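Local coordinates for protein (endonuclease) (Salmonella typhimurium, PDB 1BYR) that is an endonuclease of the PLD-like family, a two-chain assembly whose chains each fold round a mixed beta-sheet flanked by helices, at residues Thr28-Met33 against Val54-Val59; Val17-Ala22 against Glu122-Ile127; Ser36-Asp41 against Gly67-Ala72; Asp101-Glu106 against Asn129-Ala134. One frame throughout, in Å; residues are numbered along the deposited sequence.

Contact 1. Residues Thr28-Met33 against Val54-Val59; sequences TSIRMM and VDVKIV
Arg31 lies alongside Lys57, whose CD covers the centre of one guanidinium face, 3.8 Å above its plane. Chi2 of Arg31 (-56°) turns CD back toward Lys57 CB. The guanidinium is gripped by Asp55: Arg31 NH2 forms a salt bridge with Asp55 OD2 at 2.9 Å. OD2 lies close to the guanidinium plane, whereas NH2 meets it from above the carboxylate plane; the two planes are 67° apart. Arg31 NH1 donates to Ile30 O at 3.1 Å, which also accepts from Lys57 N, and adds weak bonds to OD1 and O of Asp55. Trp141 of helix 131-146 makes a cation-pi contact with Arg31. Lys57 NZ stays 4.2 Å from Arg31 NH2, a like-charge approach. A water accepting from both, weakly from the arginine, would ease it. The opposite face of the sheet, with Ile30, Met32, Val56 and Ile58, is apolar: Ile30 CG2 rests 4.0 Å from Val56 CG1, Met32 CB packs beside Ile58 CG2, and helix 40-51 sets Ala49 on Ile30 and Leu46 on Met32 and Ile58. Backbone bonds such as Met32 N to Lys57 O (3.0 Å) run between strands only 4° from parallel. This is the parallel strand pair of a beta-alpha-beta unit, with helix 40-51 as the crossover.

Contact 2. Residues Val17-Ala22 against Glu122-Ile127; sequences VLVLSA and ENAVVI
Ala124 CB points toward the helix and lies 3.9 Å from Val19 CG2, the first point of touch along the strand. The carbonyl oxygen of Ala124 is approached by a methyl group, Leu18 CD2, at 3.6 Å; no hydrogen bond links the two segments. Val125 turns its side chain away from the helix, to the face where Phe137 of the second subunit packs on it. Val126 points back toward the helix and carries the largest share of the contact. Its CG2, anti to the carbonyl carbon (chi1 176° puts CG1 anti to the backbone N), presses against Leu18 CG at 3.5 Å, tighter than usual for two carbons, and against Leu18 CD1 at 3.6 Å. The two side chains slide past each other in opposite directions, and the same Val126 CG2 lies 4.1 Å from Ala22 CB, one turn further along the helix. The Leu18-Val126 pair is the tightest; the alanine contacts are wider. The axes of segments 17-22 and 122-127 approach to 8.5 Å at 29°, as in a helix layered on a sheet. Around this buried patch, strand 122-128 runs between strands 4-10 and 104-108, while helix 14-25 touches Gln6 of strand 4-10 through Leu18, and Glu106 of strand 104-108 and Ile42 of helix 40-51 through Val19.

Contact 3. Residues Ser36-Asp41 against Gly67-Ala72; sequences SFTAPD and GRASIA
Thr38 packs against Ala69 and Ser70 where the loop before helix 40-51 meets the first turn of helix 68-79, two helices of this PLD-like alpha/beta fold. The close-packed part centres on the threonine methyl. CG2 of Thr38 is anti to the carbonyl carbon, with chi1 of 67° placing OG1 between the backbone N and the carbonyl carbon, and CG2 reaches 3.4 Å from Ser70 OG and 3.6 Å from Ser70 N. Ala69 CB completes the fit, 3.9 Å from both CB and CG2 of Thr38. The serine hydroxyl has its polar partner elsewhere: Asn65 OD1 bonds both Ser70 OG and Phe37 N, linking loop and helix. Phe37 O comes 3.6 Å from Ser70 CA and is buried without a polar partner in the model. The ring of Phe37 packs on Ile58 and Ile60 of strand 55-61. No direct hydrogen bond spans the two segments, and the area they bury together is small, 156 Å². The looser part lies at the backbone carbonyls, where Thr38 O and Ala69 O do not meet directly but share a water, which donates to Thr38 O at 2.6 Å and to Ala69 O at 3.0 Å.

Contact 4. Residues Asp101-Glu106 against Asn129-Ala134; sequences DNVTVE and NMPKLA
Ala134 CB fits against the backbone of the turn ahead of strand 104-108, 3.5 Å from Asn102 O and 3.6 Å from Val103 CA. Asn102 O, buried here, has no polar partner in the model. Val105 CG2, anti to its own carbonyl carbon, continues this packing against Ala134 CA at 3.7 Å. Nearer Asn129, Val103 CG2 lies 3.8 Å from Asn129 ND2, the two side chains crossing at a slant, while Val103 CG1 approaches Pro131 CG more distantly. Two hydrogen bonds set these groups in place. Met130 N donates to Val103 O at 2.9 Å, nearly straight (169°) and in the carbonyl plane; Asn129 N donates to Thr104 OG1 at 3.3 Å. That hydroxyl is turned to the backbone N-H of Asn129 by a chi1 of -76°, anti to the carbonyl carbon, although the CB of Thr104 points away from the other segment. Further out, Met130 holds the N-cap position of the helix, and Val103 and Thr104 both face Val100 in a classic beta bulge. The carboxylate of Asp101 ties the turn to the backbone N atoms of Lys27, Thr28 and Ser29. Strand 104-108 lies between strands 97-100 and 122-128, and helix 131-146 packs on it through Ala134 and Phe137; Val7 of the second subunit meets Leu133.

Overall arrangement
Contacts 1, 2 and 4 all reach the same mixed sheet; contact 3 joins the starts of two helices. Contact 1 is nested along the chain inside the loop closed by contact 2, crosses contact 3, and precedes contact 4. Contacts 1 and 4, about 13 Å apart between centres, meet at Asp101. Contacts 2 and 4 share neighbouring strands 122-128 and 104-108, with Ile127 N bonded to Val105 O. Phe37 ties contact 3 to contact 1 by packing on Met32 and Ile58. Contacts 3 and 4 lie about 26 Å apart, centre to centre, on opposite sides of the chain's centre. Together the four tie strands and helices of one PLD-like fold, contacts 2 and 4 also touching the second subunit.

Contact 1. Residues Thr28-Met33 against Val54-Val59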
loop_
_atom_site.group_PDB
_atom_site.type_symbol
_atom_site.label_atom_id
_atom_site.label_comp_id
_atom_site.label_asym_id
_atom_site.label_seq_id
_atom_site.Cartn_x
_atom_site.Cartn_y
_atom_site.Cartn_z
ATOM N N THR A 28 -3.946 -2.107 23.532
ATOM C CA THR A 28 -5.388 -2.149 23.675
ATOM C C THR A 28 -6.175 -2.652 22.467
ATOM O O THR A 28 -7.101 -3.446 22.615
ATOM C CB THR A 28 -5.932 -0.770 24.068
ATOM O OG1 THR A 28 -5.642 0.164 23.022
ATOM C CG2 THR A 28 -5.285 -0.282 25.358
ATOM N N SER A 29 -5.838 -2.201 21.262
ATOM C CA SER A 29 -6.596 -2.660 20.094
ATOM C C SER A 29 -5.854 -2.780 18.778
ATOM O O SER A 29 -4.813 -2.165 18.557
ATOM C CB SER A 29 -7.826 -1.766 19.872
ATOM O OG SER A 29 -7.438 -0.419 19.640
ATOM N N ILE A 30 -6.425 -3.602 17.906
ATOM C CA ILE A 30 -5.905 -3.836 16.582
ATOM C C ILE A 30 -7.110 -4.031 15.676
ATOM O O ILE A 30 -7.966 -4.868 15.947
ATOM C CB ILE A 30 -5.048 -5.114 16.530
ATOM C CG1 ILE A 30 -3.718 -4.882 17.235
ATOM C CG2 ILE A 30 -4.790 -5.516 15.077
ATOM C CD1 ILE A 30 -2.718 -6.000 17.003
ATOM N N ARG A 31 -7.191 -3.231 14.616
ATOM C CA ARG A 31 -8.275 -3.340 13.643
ATOM C C ARG A 31 -7.525 -3.538 12.341
ATOM O O ARG A 31 -6.884 -2.618 11.862
ATOM C CB ARG A 31 -9.091 -2.040 13.596
ATOM C CG ARG A 31 -10.009 -1.828 14.805
ATOM C CD ARG A 31 -10.955 -3.002 14.999
ATOM N NE ARG A 31 -11.818 -2.829 16.164
ATOM C CZ ARG A 31 -11.644 -3.448 17.328
ATOM N NH1 ARG A 31 -10.630 -4.290 17.502
ATOM N NH2 ARG A 31 -12.496 -3.228 18.321
ATOM N N MET A 32 -7.585 -4.748 11.794
ATOM C CA MET A 32 -6.857 -5.088 10.576
ATOM C C MET A 32 -7.700 -5.359 9.326
ATOM O O MET A 32 -8.793 -5.927 9.403
ATOM C CB MET A 32 -5.976 -6.310 10.860
ATOM C CG MET A 32 -5.080 -6.756 9.718
ATOM S SD MET A 32 -4.154 -8.187 10.284
ATOM C CE MET A 32 -2.858 -8.303 9.171
ATOM N N MET A 33 -7.165 -4.942 8.173
ATOM C CA MET A 33 -7.796 -5.135 6.869
ATOM C C MET A 33 -6.734 -5.838 6.043
ATOM O O MET A 33 -5.571 -5.428 6.044
ATOM C CB MET A 33 -8.106 -3.788 6.179
ATOM C CG MET A 33 -9.010 -2.814 6.946
ATOM S SD MET A 33 -9.391 -1.301 5.996
ATOM C CE MET A 33 -10.779 -1.815 5.013
ATOM N N VAL A 54 -5.183 -7.795 24.080
ATOM C CA VAL A 54 -5.532 -6.823 23.046
ATOM C C VAL A 54 -6.814 -7.178 22.298
ATOM O O VAL A 54 -7.038 -8.336 21.938
ATOM C CB VAL A 54 -4.389 -6.668 22.023
ATOM C CG1 VAL A 54 -4.842 -5.777 20.865
ATOM C CG2 VAL A 54 -3.153 -6.082 22.708
ATOM N N ASP A 55 -7.647 -6.167 22.071
ATOM C CA ASP A 55 -8.911 -6.335 21.358
ATOM C C ASP A 55 -8.609 -6.345 19.855
ATOM O O ASP A 55 -8.452 -5.291 19.231
ATOM C CB ASP A 55 -9.860 -5.184 21.727
ATOM C CG ASP A 55 -11.138 -5.167 20.902
ATOM O OD1 ASP A 55 -11.387 -6.121 20.137
ATOM O OD2 ASP A 55 -11.905 -4.191 21.020
ATOM N N VAL A 56 -8.495 -7.548 19.294
ATOM C CA VAL A 56 -8.196 -7.731 17.872
ATOM C C VAL A 56 -9.399 -8.142 17.009
ATOM O O VAL A 56 -10.103 -9.109 17.315
ATOM C CB VAL A 56 -7.075 -8.810 17.688
ATOM C CG1 VAL A 56 -6.633 -8.870 16.222
ATOM C CG2 VAL A 56 -5.874 -8.495 18.600
ATOM N N LYS A 57 -9.645 -7.390 15.932
ATOM C CA LYS A 57 -10.727 -7.709 14.997
ATOM C C LYS A 57 -10.173 -7.561 13.572
ATOM O O LYS A 57 -9.453 -6.600 13.258
ATOM C CB LYS A 57 -11.931 -6.788 15.227
ATOM C CG LYS A 57 -12.673 -7.083 16.531
ATOM C CD LYS A 57 -14.012 -6.379 16.587
ATOM C CE LYS A 57 -14.604 -6.403 17.991
ATOM N NZ LYS A 57 -15.893 -5.637 18.077
ATOM N N ILE A 58 -10.508 -8.515 12.707
ATOM C CA ILE A 58 -9.989 -8.530 11.345
ATOM C C ILE A 58 -11.015 -8.763 10.234
ATOM O O ILE A 58 -11.898 -9.608 10.357
ATOM C CB ILE A 58 -8.910 -9.638 11.244
ATOM C CG1 ILE A 58 -7.972 -9.537 12.443
ATOM C CG2 ILE A 58 -8.144 -9.542 9.926
ATOM C CD1 ILE A 58 -6.972 -10.673 12.547
ATOM N N VAL A 59 -10.915 -7.988 9.151
ATOM C CA VAL A 59 -11.799 -8.172 7.997
ATOM C C VAL A 59 -10.900 -8.351 6.794
ATOM O O VAL A 59 -10.038 -7.510 6.525
ATOM C CB VAL A 59 -12.718 -6.959 7.733
ATOM C CG1 VAL A 59 -13.862 -6.983 8.708
ATOM C CG2 VAL A 59 -11.936 -5.668 7.832
HETATM O O HOH W 1 -15.808 -2.644 18.354
#

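Contact 2. Residues Val17-Ala22 against Glu122-Ile127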
loop_
_atom_site.group_PDB
_atom_site.type_symbol
_atom_site.label_atom_id
_atom_site.label_comp_id
_atom_site.label_asym_id
_atom_site.label_seq_id
_atom_site.Cartn_x
_atom_site.Cartn_y
_atom_site.Cartn_z
ATOM N N VAL A 17 9.725 -6.892 9.678
ATOM C CA VAL A 17 10.026 -6.581 11.071
ATOM C C VAL A 17 9.209 -5.400 11.585
ATOM O O VAL A 17 8.723 -5.428 12.714
ATOM C CB VAL A 17 11.548 -6.314 11.268
ATOM C CG1 VAL A 17 11.828 -5.870 12.685
ATOM C CG2 VAL A 17 12.329 -7.590 10.985
ATOM N N LEU A 18 9.042 -4.369 10.757
ATOM C CA LEU A 18 8.269 -3.184 11.132
ATOM C C LEU A 18 6.798 -3.519 11.355
ATOM O O LEU A 18 6.174 -3.049 12.312
ATOM C CB LEU A 18 8.396 -2.100 10.041
ATOM C CG LEU A 18 7.607 -0.816 10.292
ATOM C CD1 LEU A 18 7.909 -0.297 11.691
ATOM C CD2 LEU A 18 7.967 0.235 9.241
ATOM N N VAL A 19 6.237 -4.328 10.462
ATOM C CA VAL A 19 4.845 -4.733 10.593
ATOM C C VAL A 19 4.691 -5.523 11.905
ATOM O O VAL A 19 3.739 -5.300 12.657
ATOM C CB VAL A 19 4.414 -5.598 9.374
ATOM C CG1 VAL A 19 3.028 -6.195 9.607
ATOM C CG2 VAL A 19 4.417 -4.736 8.107
ATOM N N LEU A 20 5.633 -6.423 12.184
ATOM C CA LEU A 20 5.599 -7.198 13.436
ATOM C C LEU A 20 5.711 -6.256 14.638
ATOM O O LEU A 20 5.042 -6.453 15.652
ATOM C CB LEU A 20 6.731 -8.232 13.465
ATOM C CG LEU A 20 6.488 -9.363 12.461
ATOM C CD1 LEU A 20 7.744 -10.206 12.290
ATOM C CD2 LEU A 20 5.319 -10.218 12.939
ATOM N N SER A 21 6.530 -5.212 14.509
ATOM C CA SER A 21 6.714 -4.219 15.569
ATOM C C SER A 21 5.410 -3.499 15.885
ATOM O O SER A 21 5.108 -3.202 17.043
ATOM C CB SER A 21 7.771 -3.186 15.161
ATOM O OG SER A 21 7.871 -2.131 16.102
ATOM N N ALA A 22 4.626 -3.212 14.859
ATOM C CA ALA A 22 3.359 -2.533 15.075
ATOM C C ALA A 22 2.382 -3.438 15.831
ATOM O O ALA A 22 1.711 -2.998 16.760
ATOM C CB ALA A 22 2.751 -2.097 13.728
ATOM N N GLU A 122 8.511 -4.304 -1.788
ATOM C CA GLU A 122 7.367 -3.719 -1.095
ATOM C C GLU A 122 7.850 -2.643 -0.160
ATOM O O GLU A 122 9.039 -2.499 0.094
ATOM C CB GLU A 122 6.637 -4.746 -0.201
ATOM C CG GLU A 122 6.391 -6.105 -0.787
ATOM C CD GLU A 122 5.057 -6.207 -1.472
ATOM O OE1 GLU A 122 4.380 -5.172 -1.617
ATOM O OE2 GLU A 122 4.687 -7.329 -1.866
ATOM N N ASN A 123 6.894 -1.884 0.361
ATOM C CA ASN A 123 7.187 -0.875 1.357
ATOM C C ASN A 123 6.048 -0.946 2.359
ATOM O O ASN A 123 4.899 -1.215 1.999
ATOM C CB ASN A 123 7.261 0.532 0.741
ATOM C CG ASN A 123 5.909 1.053 0.293
ATOM O OD1 ASN A 123 5.448 0.746 -0.805
ATOM N ND2 ASN A 123 5.263 1.827 1.139
ATOM N N ALA A 124 6.375 -0.766 3.635
ATOM C CA ALA A 124 5.376 -0.722 4.683
ATOM C C ALA A 124 5.728 0.480 5.522
ATOM O O ALA A 124 6.906 0.710 5.816
ATOM C CB ALA A 124 5.421 -2.012 5.562
ATOM N N VAL A 125 4.721 1.273 5.885
ATOM C CA VAL A 125 4.960 2.420 6.736
ATOM C C VAL A 125 4.092 2.317 7.978
ATOM O O VAL A 125 2.987 1.758 7.943
ATOM C CB VAL A 125 4.636 3.761 6.017
ATOM C CG1 VAL A 125 5.544 3.928 4.812
ATOM C CG2 VAL A 125 3.172 3.800 5.607
ATOM N N VAL A 126 4.623 2.810 9.095
ATOM C CA VAL A 126 3.861 2.838 10.328
ATOM C C VAL A 126 3.820 4.285 10.773
ATOM O O VAL A 126 4.851 4.879 11.072
ATOM C CB VAL A 126 4.486 1.956 11.437
ATOM C CG1 VAL A 126 3.678 2.110 12.719
ATOM C CG2 VAL A 126 4.487 0.481 11.004
ATOM N N ILE A 127 2.618 4.860 10.756
ATOM C CA ILE A 127 2.403 6.249 11.151
ATOM C C ILE A 127 1.930 6.229 12.594
ATOM O O ILE A 127 0.773 5.912 12.877
ATOM C CB ILE A 127 1.324 6.929 10.250
ATOM C CG1 ILE A 127 1.703 6.764 8.774
ATOM C CG2 ILE A 127 1.206 8.413 10.597
ATOM C CD1 ILE A 127 0.548 6.966 7.805
#

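Contact 3. Residues Ser36-Asp41 against Gly67-Ala72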
loop_
_atom_site.group_PDB
_atom_site.type_symbol
_atom_site.label_atom_id
_atom_site.label_comp_id
_atom_site.label_asym_id
_atom_site.label_seq_id
_atom_site.Cartn_x
_atom_site.Cartn_y
_atom_site.Cartn_z
ATOM N N SER A 36 -4.731 -10.785 0.556
ATOM C CA SER A 36 -4.171 -12.103 0.857
ATOM C C SER A 36 -3.733 -12.152 2.326
ATOM O O SER A 36 -2.881 -11.375 2.748
ATOM C CB SER A 36 -2.982 -12.363 -0.043
ATOM O OG SER A 36 -3.324 -12.017 -1.351
ATOM N N PHE A 37 -4.302 -13.091 3.083
ATOM C CA PHE A 37 -4.056 -13.243 4.517
ATOM C C PHE A 37 -3.454 -14.634 4.769
ATOM O O PHE A 37 -4.192 -15.588 5.017
ATOM C CB PHE A 37 -5.425 -13.079 5.199
ATOM C CG PHE A 37 -5.392 -13.000 6.698
ATOM C CD1 PHE A 37 -4.880 -11.886 7.348
ATOM C CD2 PHE A 37 -5.942 -14.027 7.464
ATOM C CE1 PHE A 37 -4.924 -11.785 8.743
ATOM C CE2 PHE A 37 -5.989 -13.937 8.855
ATOM C CZ PHE A 37 -5.476 -12.820 9.494
ATOM N N THR A 38 -2.125 -14.749 4.728
ATOM C CA THR A 38 -1.479 -16.064 4.890
ATOM C C THR A 38 -0.186 -16.216 5.717
ATOM O O THR A 38 0.119 -17.325 6.166
ATOM C CB THR A 38 -1.152 -16.697 3.499
ATOM O OG1 THR A 38 -0.142 -15.913 2.852
ATOM C CG2 THR A 38 -2.379 -16.738 2.600
ATOM N N ALA A 39 0.573 -15.144 5.912
ATOM C CA ALA A 39 1.846 -15.239 6.639
ATOM C C ALA A 39 1.793 -15.795 8.066
ATOM O O ALA A 39 1.288 -15.140 8.982
ATOM C CB ALA A 39 2.539 -13.876 6.643
ATOM N N PRO A 40 2.345 -17.004 8.285
ATOM C CA PRO A 40 2.323 -17.598 9.629
ATOM C C PRO A 40 2.874 -16.674 10.721
ATOM O O PRO A 40 2.308 -16.596 11.803
ATOM C CB PRO A 40 3.143 -18.882 9.470
ATOM C CG PRO A 40 3.000 -19.228 8.021
ATOM C CD PRO A 40 3.002 -17.895 7.310
ATOM N N ASP A 41 3.971 -15.976 10.427
ATOM C CA ASP A 41 4.593 -15.055 11.376
ATOM C C ASP A 41 3.622 -13.954 11.832
ATOM O O ASP A 41 3.586 -13.590 13.012
ATOM C CB ASP A 41 5.820 -14.416 10.741
ATOM C CG ASP A 41 5.463 -13.458 9.628
ATOM O OD1 ASP A 41 4.947 -13.917 8.588
ATOM O OD2 ASP A 41 5.693 -12.243 9.797
ATOM N N GLY A 67 -7.407 -20.143 -0.750
ATOM C CA GLY A 67 -6.297 -21.066 -0.907
ATOM C C GLY A 67 -5.990 -21.781 0.408
ATOM O O GLY A 67 -6.394 -21.323 1.486
ATOM N N ARG A 68 -5.264 -22.892 0.341
ATOM C CA ARG A 68 -4.949 -23.661 1.542
ATOM C C ARG A 68 -4.290 -22.851 2.662
ATOM O O ARG A 68 -4.695 -22.945 3.828
ATOM C CB ARG A 68 -4.054 -24.852 1.179
ATOM C CG ARG A 68 -3.794 -25.783 2.353
ATOM C CD ARG A 68 -4.959 -26.743 2.554
ATOM N NE ARG A 68 -4.916 -27.448 3.838
ATOM C CZ ARG A 68 -5.121 -26.877 5.023
ATOM N NH1 ARG A 68 -5.383 -25.579 5.108
ATOM N NH2 ARG A 68 -5.088 -27.617 6.123
ATOM N N ALA A 69 -3.279 -22.061 2.320
ATOM C CA ALA A 69 -2.593 -21.256 3.318
ATOM C C ALA A 69 -3.561 -20.246 3.948
ATOM O O ALA A 69 -3.512 -19.989 5.164
ATOM C CB ALA A 69 -1.410 -20.547 2.685
ATOM N N SER A 70 -4.454 -19.686 3.130
ATOM C CA SER A 70 -5.432 -18.729 3.633
ATOM C C SER A 70 -6.315 -19.412 4.677
ATOM O O SER A 70 -6.528 -18.880 5.770
ATOM C CB SER A 70 -6.307 -18.180 2.498
ATOM O OG SER A 70 -5.566 -17.287 1.691
ATOM N N ILE A 71 -6.817 -20.595 4.345
ATOM C CA ILE A 71 -7.673 -21.334 5.272
ATOM C C ILE A 71 -6.962 -21.681 6.595
ATOM O O ILE A 71 -7.537 -21.541 7.679
ATOM C CB ILE A 71 -8.225 -22.603 4.587
ATOM C CG1 ILE A 71 -9.274 -22.171 3.551
ATOM C CG2 ILE A 71 -8.823 -23.546 5.622
ATOM C CD1 ILE A 71 -9.618 -23.245 2.543
ATOM N N ALA A 72 -5.706 -22.108 6.507
ATOM C CA ALA A 72 -4.918 -22.429 7.694
ATOM C C ALA A 72 -4.819 -21.203 8.617
ATOM O O ALA A 72 -5.008 -21.319 9.825
ATOM C CB ALA A 72 -3.517 -22.889 7.280
HETATM O O HOH W 2 -1.016 -19.549 6.794
#

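Contact 4. Residues Asp101-Glu106 against Asn129-Ala134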
loop_
_atom_site.group_PDB
_atom_site.type_symbol
_atom_site.label_atom_id
_atom_site.label_comp_id
_atom_site.label_asym_id
_atom_site.label_seq_id
_atom_site.Cartn_x
_atom_site.Cartn_y
_atom_site.Cartn_z
ATOM N N ASP A 101 -4.199 0.538 18.565
ATOM C CA ASP A 101 -4.549 1.379 19.696
ATOM C C ASP A 101 -5.249 2.696 19.331
ATOM O O ASP A 101 -5.064 3.716 19.993
ATOM C CB ASP A 101 -3.290 1.647 20.531
ATOM C CG ASP A 101 -2.751 0.376 21.196
ATOM O OD1 ASP A 101 -3.501 -0.620 21.248
ATOM O OD2 ASP A 101 -1.592 0.360 21.649
ATOM N N ASN A 102 -6.057 2.662 18.278
ATOM C CA ASN A 102 -6.814 3.827 17.846
ATOM C C ASN A 102 -6.014 5.094 17.534
ATOM O O ASN A 102 -6.587 6.167 17.401
ATOM C CB ASN A 102 -7.887 4.146 18.890
ATOM C CG ASN A 102 -8.946 5.100 18.365
ATOM O OD1 ASN A 102 -9.880 4.696 17.666
ATOM N ND2 ASN A 102 -8.809 6.374 18.706
ATOM N N VAL A 103 -4.698 4.983 17.421
ATOM C CA VAL A 103 -3.880 6.155 17.121
ATOM C C VAL A 103 -2.736 5.885 16.160
ATOM O O VAL A 103 -2.073 6.813 15.719
ATOM C CB VAL A 103 -3.271 6.775 18.391
ATOM C CG1 VAL A 103 -4.330 6.949 19.460
ATOM C CG2 VAL A 103 -2.142 5.904 18.884
ATOM N N THR A 104 -2.489 4.618 15.849
ATOM C CA THR A 104 -1.394 4.272 14.950
ATOM C C THR A 104 -1.884 3.505 13.732
ATOM O O THR A 104 -2.798 2.685 13.831
ATOM C CB THR A 104 -0.320 3.461 15.701
ATOM O OG1 THR A 104 0.439 4.364 16.523
ATOM C CG2 THR A 104 0.613 2.746 14.735
ATOM N N VAL A 105 -1.290 3.775 12.569
ATOM C CA VAL A 105 -1.706 3.117 11.333
ATOM C C VAL A 105 -0.547 2.565 10.515
ATOM O O VAL A 105 0.387 3.294 10.170
ATOM C CB VAL A 105 -2.500 4.115 10.391
ATOM C CG1 VAL A 105 -2.899 3.405 9.066
ATOM C CG2 VAL A 105 -3.736 4.663 11.104
ATOM N N GLU A 106 -0.600 1.272 10.220
ATOM C CA GLU A 106 0.409 0.655 9.376
ATOM C C GLU A 106 -0.295 0.530 8.032
ATOM O O GLU A 106 -1.482 0.195 7.994
ATOM C CB GLU A 106 0.759 -0.763 9.876
ATOM C CG GLU A 106 1.799 -1.509 9.026
ATOM C CD GLU A 106 1.203 -2.194 7.805
ATOM O OE1 GLU A 106 0.031 -2.617 7.865
ATOM O OE2 GLU A 106 1.910 -2.308 6.779
ATOM N N ASN A 129 1.052 7.600 16.465
ATOM C CA ASN A 129 0.434 8.685 17.204
ATOM C C ASN A 129 -0.144 9.844 16.403
ATOM O O ASN A 129 0.292 10.986 16.517
ATOM C CB ASN A 129 1.453 9.200 18.237
ATOM C CG ASN A 129 1.946 8.086 19.158
ATOM O OD1 ASN A 129 3.108 7.671 19.127
ATOM N ND2 ASN A 129 1.047 7.575 19.982
ATOM N N MET A 130 -1.135 9.517 15.591
ATOM C CA MET A 130 -1.853 10.490 14.777
ATOM C C MET A 130 -3.297 10.060 14.921
ATOM O O MET A 130 -3.864 9.425 14.032
ATOM C CB MET A 130 -1.418 10.408 13.313
ATOM C CG MET A 130 -0.125 11.131 13.020
ATOM S SD MET A 130 0.072 11.594 11.283
ATOM C CE MET A 130 -1.157 12.848 11.120
ATOM N N PRO A 131 -3.920 10.404 16.054
ATOM C CA PRO A 131 -5.311 10.037 16.321
ATOM C C PRO A 131 -6.312 10.335 15.213
ATOM O O PRO A 131 -7.146 9.501 14.900
ATOM C CB PRO A 131 -5.640 10.776 17.613
ATOM C CG PRO A 131 -4.319 11.017 18.258
ATOM C CD PRO A 131 -3.329 11.190 17.149
ATOM N N LYS A 132 -6.242 11.518 14.619
ATOM C CA LYS A 132 -7.189 11.874 13.560
ATOM C C LYS A 132 -7.059 10.986 12.343
ATOM O O LYS A 132 -8.056 10.639 11.707
ATOM C CB LYS A 132 -7.024 13.331 13.127
ATOM C CG LYS A 132 -6.807 14.289 14.272
ATOM C CD LYS A 132 -5.390 14.870 14.217
ATOM C CE LYS A 132 -4.357 13.878 14.735
ATOM N NZ LYS A 132 -3.312 13.665 13.723
ATOM N N LEU A 133 -5.831 10.632 12.003
ATOM C CA LEU A 133 -5.612 9.775 10.850
ATOM C C LEU A 133 -6.168 8.386 11.137
ATOM O O LEU A 133 -6.815 7.771 10.288
ATOM C CB LEU A 133 -4.119 9.673 10.538
ATOM C CG LEU A 133 -3.822 8.863 9.271
ATOM C CD1 LEU A 133 -4.291 9.651 8.042
ATOM C CD2 LEU A 133 -2.324 8.550 9.185
ATOM N N ALA A 134 -5.934 7.900 12.350
ATOM C CA ALA A 134 -6.395 6.572 12.731
ATOM C C ALA A 134 -7.921 6.462 12.832
ATOM O O ALA A 134 -8.494 5.451 12.415
ATOM C CB ALA A 134 -5.730 6.145 14.051
#